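Prophenoloxidase b (Marsupenaeus japonicus, PDB 3WKY) is the hemolymph proenzyme of a type 3 copper phenoloxidase that, once activated, hydroxylates monophenols and oxidises o-diphenols. Local coordinates at the interface of chains A and B and the interface of chains A and C. Residues are numbered along the deposited sequence; one frame, centred on the assembly and turned at random. Chains: chain A/B/C, Prophenoloxidase b.

Contact 1: the interface of chains A and B. Residues chain A 368, 374-376; chain B 175, 260, 262.
The phenyl ring of B:Phe260 presents one face to a loop of chain A, within the copper-containing domain of this hemocyanin-family protein. Apolar packing dominates. The methyl CG2 of A:Thr376 stands over that face, 3.9 Å from the centroid of the B:Phe260 ring, in a CH-pi contact. The CD1 edge of the phenyl sits over one face of the A:His374 imidazole, offset toward its rim, with B:Phe260 CD1 3.4 Å from A:His374 CG. A:His368 reaches the far end of the phenyl with CD2 and its carbonyl. Replacing B:Phe260 by an alanine would probably strip the A:Thr376 methyl of the ring face beneath it and the A:His374 imidazole of the edge lying on it, opening a gap between the loops.

Direct polar contact falls to B:His262, whose NE2 donates to the carbonyl O of A:Ser375 at 2.8 Å. The donor rises 48° out of the carbonyl plane, so the bond misses the lone-pair direction. A water joins A:His374 ND1 to the backbone N of B:Phe260, which probably helps hold the imidazole beside the phenyl.

A:His368 NE2 and A:Thr376 OG1 hydrogen bond at 3.0 Å. With OG1 held between backbone N and carbonyl carbon (chi1 60°), CG2 is directed at the phenyl. The two-fold repeats this patch.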
ATOM      1  N   HIS A 368      -9.472 -19.394   6.289  1.00 14.56           N
ATOM      2  CA  HIS A 368      -9.883 -19.606   4.899  1.00 12.97           C
ATOM      3  C   HIS A 368     -11.307 -19.125   4.664  1.00 16.07           C
ATOM      4  O   HIS A 368     -11.712 -18.950   3.512  1.00 14.08           O
ATOM      5  CB  HIS A 368      -9.834 -21.100   4.573  1.00 14.84           C
ATOM      6  CG  HIS A 368     -10.766 -21.908   5.416  1.00 15.86           C
ATOM      7  ND1 HIS A 368     -10.518 -22.177   6.746  1.00 17.86           N
ATOM      8  CD2 HIS A 368     -11.977 -22.453   5.140  1.00 15.46           C
ATOM      9  CE1 HIS A 368     -11.525 -22.871   7.249  1.00 18.81           C
ATOM     10  NE2 HIS A 368     -12.422 -23.052   6.295  1.00 16.62           N
ATOM     11  N   HIS A 374     -19.119 -19.576   3.511  1.00 16.90           N
ATOM     12  CA  HIS A 374     -18.960 -20.613   2.504  1.00 18.09           C
ATOM     13  C   HIS A 374     -19.271 -22.033   2.978  1.00 15.90           C
ATOM     14  O   HIS A 374     -18.967 -23.000   2.274  1.00 20.59           O
ATOM     15  CB  HIS A 374     -17.543 -20.540   1.919  1.00 18.48           C
ATOM     16  CG  HIS A 374     -17.255 -19.247   1.212  1.00 18.79           C
ATOM     17  ND1 HIS A 374     -17.884 -18.887   0.037  1.00 23.41           N
ATOM     18  CD2 HIS A 374     -16.406 -18.233   1.513  1.00 19.23           C
ATOM     19  CE1 HIS A 374     -17.433 -17.706  -0.355  1.00 22.85           C
ATOM     20  NE2 HIS A 374     -16.540 -17.287   0.523  1.00 20.67           N
ATOM     21  N   SER A 375     -19.875 -22.141   4.157  1.00 20.84           N
ATOM     22  CA  SER A 375     -20.290 -23.432   4.706  0.52 20.48           C
ATOM     23  C   SER A 375     -19.144 -24.426   4.752  1.00 21.69           C
ATOM     24  O   SER A 375     -19.245 -25.532   4.225  1.00 23.48           O
ATOM     25  CB  SER A 375     -21.442 -24.017   3.888  0.52 26.64           C
ATOM     26  OG  SER A 375     -22.529 -23.123   3.874  0.52 27.37           O
ATOM     27  N   THR A 376     -18.048 -24.032   5.383  1.00 17.83           N
ATOM     28  CA  THR A 376     -16.859 -24.878   5.368  1.00 26.94           C
ATOM     29  C   THR A 376     -16.507 -25.459   6.713  1.00 35.03           C
ATOM     30  O   THR A 376     -17.012 -25.017   7.746  1.00 27.77           O
ATOM     31  CB  THR A 376     -15.627 -24.090   4.932  1.00 26.70           C
ATOM     32  OG1 THR A 376     -15.423 -23.012   5.854  1.00 20.88           O
ATOM     33  CG2 THR A 376     -15.809 -23.544   3.532  1.00 25.97           C
TER
ATOM     34  N   THR B 175     -24.809 -25.228   0.771  1.00 53.13           N
ATOM     35  CA  THR B 175     -23.529 -25.052   0.055  1.00 40.24           C
ATOM     36  C   THR B 175     -22.876 -23.675   0.256  1.00 47.28           C
ATOM     37  O   THR B 175     -21.830 -23.369  -0.335  1.00 40.10           O
ATOM     38  CB  THR B 175     -23.694 -25.285  -1.459  1.00 53.98           C
ATOM     39  OG1 THR B 175     -24.706 -24.404  -1.985  1.00 53.19           O
ATOM     40  CG2 THR B 175     -24.084 -26.733  -1.733  1.00 62.55           C
ATOM     41  N   PHE B 260     -16.245 -22.187  -2.892  1.00 14.83           N
ATOM     42  CA  PHE B 260     -15.973 -23.503  -2.347  1.00 16.25           C
ATOM     43  C   PHE B 260     -17.008 -24.457  -2.959  1.00 15.91           C
ATOM     44  O   PHE B 260     -18.168 -24.457  -2.561  1.00 18.30           O
ATOM     45  CB  PHE B 260     -16.103 -23.457  -0.818  1.00 16.62           C
ATOM     46  CG  PHE B 260     -14.992 -22.674  -0.143  1.00 15.15           C
ATOM     47  CD1 PHE B 260     -14.921 -21.284  -0.259  1.00 16.54           C
ATOM     48  CD2 PHE B 260     -14.013 -23.339   0.584  1.00 16.40           C
ATOM     49  CE1 PHE B 260     -13.874 -20.572   0.359  1.00 17.52           C
ATOM     50  CE2 PHE B 260     -12.969 -22.645   1.192  1.00 18.97           C
ATOM     51  CZ  PHE B 260     -12.901 -21.265   1.089  1.00 17.57           C
ATOM     52  N   HIS B 262     -17.677 -27.661  -2.920  1.00 15.53           N
ATOM     53  CA  HIS B 262     -18.208 -28.829  -2.198  1.00 20.87           C
ATOM     54  C   HIS B 262     -18.469 -30.010  -3.132  1.00 21.38           C
ATOM     55  O   HIS B 262     -19.547 -30.611  -3.095  1.00 22.37           O
ATOM     56  CB  HIS B 262     -19.480 -28.457  -1.421  1.00 19.33           C
ATOM     57  CG  HIS B 262     -19.234 -27.479  -0.312  1.00 28.74           C
ATOM     58  ND1 HIS B 262     -19.252 -26.115  -0.502  1.00 33.95           N
ATOM     59  CD2 HIS B 262     -18.935 -27.673   0.995  1.00 34.72           C
ATOM     60  CE1 HIS B 262     -18.992 -25.509   0.643  1.00 24.68           C
ATOM     61  NE2 HIS B 262     -18.799 -26.431   1.567  1.00 33.91           N
TER
HETATM   62  O   HOH W   1     -18.624 -20.808  -1.910  1.00 16.72           O

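Contact 2: the interface of chains A and C. Residues chain A 681-683; chain C 327-329.
C:Val329 and A:Glu681 lie aslant across the seam, the valine methyl CG2 meeting the aliphatic CG of the glutamate at 3.6 Å. The valine torsion explains which branch does the touching: CG1 is anti to the backbone N (chi1 171°), and CG2, beside that N, faces chain A. The glutamate is extended throughout, with CG anti to its own N, so its stem runs alongside the methyl, which lies against CG and the carboxylate carbon CD. This side chain is poorly ordered, and its packing should be read with that in mind.

The regular pattern belongs to the backbones, which form an antiparallel beta bridge pairing A:Cys682 with C:Glu328. C:Val329 N donates to A:Glu681 O at 2.8 Å, and A:Leu683 N donates to C:Pro327 O at 3.1 Å. Both bonds are nearly straight, at 169° and 160° at the hydrogen. Alternation along the bridge then sorts the side chains: A:Glu681, C:Val329 and A:Leu683 project to one side, whereas A:Cys682 and C:Glu328 turn to the other. Main-chain pairing of this kind depends little on side-chain identity.

In the fold, the chain A segment belongs to the C-terminal tail, which the A:Cys682–A:Cys687 disulfide closes on itself, and the chain C segment is the loop between strand 320-322 and helix 334-343.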
ATOM      1  N   GLU A 681      38.876 -42.522  -3.444  1.00 31.91           N
ATOM      2  CA  GLU A 681      40.113 -41.764  -3.345  1.00 35.86           C
ATOM      3  C   GLU A 681      39.792 -40.274  -3.202  1.00 35.63           C
ATOM      4  O   GLU A 681      39.135 -39.696  -4.069  1.00 30.73           O
ATOM      5  CB  GLU A 681      40.949 -41.986  -4.598  1.00 44.36           C
ATOM      6  CG  GLU A 681      42.331 -41.364  -4.531  1.00 49.41           C
ATOM      7  CD  GLU A 681      43.160 -41.651  -5.773  1.00 66.62           C
ATOM      8  OE1 GLU A 681      44.346 -41.264  -5.789  1.00 61.77           O
ATOM      9  OE2 GLU A 681      42.626 -42.258  -6.730  1.00 68.66           O
ATOM     10  N   CYS A 682      40.271 -39.659  -2.123  1.00 32.93           N
ATOM     11  CA  CYS A 682      39.950 -38.264  -1.812  1.00 31.54           C
ATOM     12  C   CYS A 682      40.956 -37.274  -2.387  1.00 35.69           C
ATOM     13  O   CYS A 682      42.159 -37.526  -2.401  1.00 30.99           O
ATOM     14  CB  CYS A 682      39.848 -38.067  -0.299  1.00 28.26           C
ATOM     15  SG  CYS A 682      38.584 -39.087   0.482  1.00 42.49           S
ATOM     16  N   LEU A 683      40.460 -36.136  -2.857  1.00 28.34           N
ATOM     17  CA  LEU A 683      41.332 -35.096  -3.384  1.00 26.46           C
ATOM     18  C   LEU A 683      42.000 -34.326  -2.243  1.00 26.61           C
ATOM     19  O   LEU A 683      43.172 -33.951  -2.329  1.00 26.67           O
ATOM     20  CB  LEU A 683      40.502 -34.148  -4.250  1.00 25.09           C
ATOM     21  CG  LEU A 683      41.027 -33.459  -5.509  1.00 45.09           C
ATOM     22  CD1 LEU A 683      40.983 -31.960  -5.304  1.00 33.21           C
ATOM     23  CD2 LEU A 683      42.416 -33.906  -5.911  1.00 28.21           C
TER
ATOM     24  N   PRO C 327      35.878 -32.956  -2.768  1.00 19.52           N
ATOM     25  CA  PRO C 327      35.479 -33.974  -3.745  1.00 16.83           C
ATOM     26  C   PRO C 327      36.396 -35.204  -3.762  1.00 23.54           C
ATOM     27  O   PRO C 327      37.532 -35.132  -3.304  1.00 23.48           O
ATOM     28  CB  PRO C 327      35.619 -33.242  -5.079  1.00 23.12           C
ATOM     29  CG  PRO C 327      36.702 -32.245  -4.836  1.00 27.73           C
ATOM     30  CD  PRO C 327      36.568 -31.817  -3.404  1.00 22.74           C
ATOM     31  N   GLU C 328      35.886 -36.311  -4.288  1.00 22.72           N
ATOM     32  CA  GLU C 328      36.723 -37.456  -4.629  1.00 28.73           C
ATOM     33  C   GLU C 328      37.582 -37.069  -5.819  1.00 32.83           C
ATOM     34  O   GLU C 328      37.270 -36.116  -6.539  1.00 24.10           O
ATOM     35  CB  GLU C 328      35.851 -38.651  -5.012  1.00 26.64           C
ATOM     36  CG  GLU C 328      35.010 -39.202  -3.875  1.00 32.18           C
ATOM     37  CD  GLU C 328      34.045 -40.270  -4.341  1.00 39.62           C
ATOM     38  OE1 GLU C 328      34.122 -40.663  -5.520  1.00 46.40           O
ATOM     39  OE2 GLU C 328      33.206 -40.713  -3.531  1.00 41.57           O
ATOM     40  N   VAL C 329      38.670 -37.801  -6.032  1.00 28.79           N
ATOM     41  CA  VAL C 329      39.439 -37.631  -7.257  1.00 25.06           C
ATOM     42  C   VAL C 329      38.517 -37.864  -8.448  1.00 24.79           C
ATOM     43  O   VAL C 329      37.761 -38.844  -8.476  1.00 27.31           O
ATOM     44  CB  VAL C 329      40.651 -38.594  -7.300  1.00 31.66           C
ATOM     45  CG1 VAL C 329      41.318 -38.569  -8.674  1.00 25.90           C
ATOM     46  CG2 VAL C 329      41.646 -38.216  -6.211  1.00 28.98           C
TER

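Contact 3: the interface of chains A and C. Residues chain A 240-241; chain C 309, 410.
The side-chain amide of A:Asn241 works through its edge and is approached over one face, at its nitrogen end, by the methyl of C:Thr410. At the edge, ND2 donates to the backbone O of C:Asp309 at 2.9 Å, the acceptor lying 4° from the amide plane. The nitrogen also sits in the plane of that carbonyl and on one of its lone pairs, and the bond is nearly straight, 167° at the hydrogen. A water occupies another edge position of ND2, also close to the amide plane. Above the plane and offset past the nitrogen, the methyl CG2 of C:Thr410 is 3.9 Å from A:Asn241 ND2. The carboxylate of C:Asp309 is the second flat group, and one of its faces looks towards the backbone O of A:Asn241, too far away for a bond.

The bond can be read as capping of a helix C-terminal end by a neighbouring subunit. C:Asp309 lies in the last turn of helix 294-310, where carbonyls commonly lack an N-H donor from within the helix, and here the neighbouring chain supplies the donor. A:Asn241 follows helix 218-239 with a left-handed backbone. Its CG is anti to the carbonyl carbon (chi1 -75°), which swings the amide across to chain C. The in-plane bond and the water would together tend to fix the rotation of the amide. The water completes the bridge by binding the carbonyl O of C:Thr410 at 3.0 Å.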
ATOM      1  N   LEU A 240      18.200 -29.224   8.871  1.00 16.60           N
ATOM      2  CA  LEU A 240      17.753 -29.294   7.492  1.00 17.67           C
ATOM      3  C   LEU A 240      18.169 -28.054   6.687  1.00 18.79           C
ATOM      4  O   LEU A 240      17.687 -27.842   5.567  1.00 20.26           O
ATOM      5  CB  LEU A 240      16.223 -29.432   7.485  1.00 14.51           C
ATOM      6  CG  LEU A 240      15.703 -30.775   8.003  1.00 21.72           C
ATOM      7  CD1 LEU A 240      14.209 -30.692   8.359  1.00 19.21           C
ATOM      8  CD2 LEU A 240      15.915 -31.827   6.947  1.00 18.49           C
ATOM      9  N   ASN A 241      19.051 -27.238   7.261  1.00 18.41           N
ATOM     10  CA  ASN A 241      19.444 -25.966   6.642  1.00 20.22           C
ATOM     11  C   ASN A 241      18.274 -25.004   6.455  1.00 23.63           C
ATOM     12  O   ASN A 241      18.262 -24.216   5.514  1.00 23.40           O
ATOM     13  CB  ASN A 241      20.187 -26.192   5.309  1.00 18.61           C
ATOM     14  CG  ASN A 241      21.613 -26.676   5.519  1.00 32.12           C
ATOM     15  OD1 ASN A 241      22.271 -26.262   6.464  1.00 31.16           O
ATOM     16  ND2 ASN A 241      22.090 -27.562   4.645  1.00 23.18           N
TER
ATOM     17  N   ASP C 309      20.665 -26.559  -0.309  1.00 18.06           N
ATOM     18  CA  ASP C 309      20.302 -26.914   1.063  1.00 17.96           C
ATOM     19  C   ASP C 309      20.304 -28.416   1.324  1.00 17.46           C
ATOM     20  O   ASP C 309      20.628 -28.846   2.443  1.00 21.54           O
ATOM     21  CB  ASP C 309      18.936 -26.322   1.435  1.00 17.31           C
ATOM     22  CG  ASP C 309      18.958 -24.795   1.536  1.00 22.90           C
ATOM     23  OD1 ASP C 309      20.056 -24.201   1.559  1.00 22.21           O
ATOM     24  OD2 ASP C 309      17.860 -24.186   1.597  1.00 21.32           O
ATOM     25  N   THR C 410      27.223 -24.572   3.753  1.00 16.52           N
ATOM     26  CA  THR C 410      26.781 -25.963   3.888  1.00 16.81           C
ATOM     27  C   THR C 410      27.964 -26.923   4.019  1.00 18.29           C
ATOM     28  O   THR C 410      27.781 -28.097   4.326  1.00 19.21           O
ATOM     29  CB  THR C 410      25.929 -26.446   2.704  1.00 15.11           C
ATOM     30  OG1 THR C 410      26.709 -26.414   1.501  1.00 18.19           O
ATOM     31  CG2 THR C 410      24.670 -25.572   2.538  1.00 15.84           C
TER
HETATM   32  O   HOH W   2      24.981 -28.660   5.107  1.00 34.83           O

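Chain A meets two neighbours: chain B through contact 1, and chain C through contacts 2 and 3. The centres of contacts 2 and 3 lie about 22 Å apart, while contact 1 is about 39 Å from contact 3 and 58 Å from contact 2. Contact 1 lies just after helix 356-365 and contact 3 just after helices 218-239 and 391-409, all carrying copper-binding histidines; contact 3 also uses the end of helix 294-310, and contact 2 the C-terminal tail. Repeated through six copies, a two-fold interface and one that is not would together build the deposited hexamer, consistent with the hexamers typical of arthropod hemocyanins.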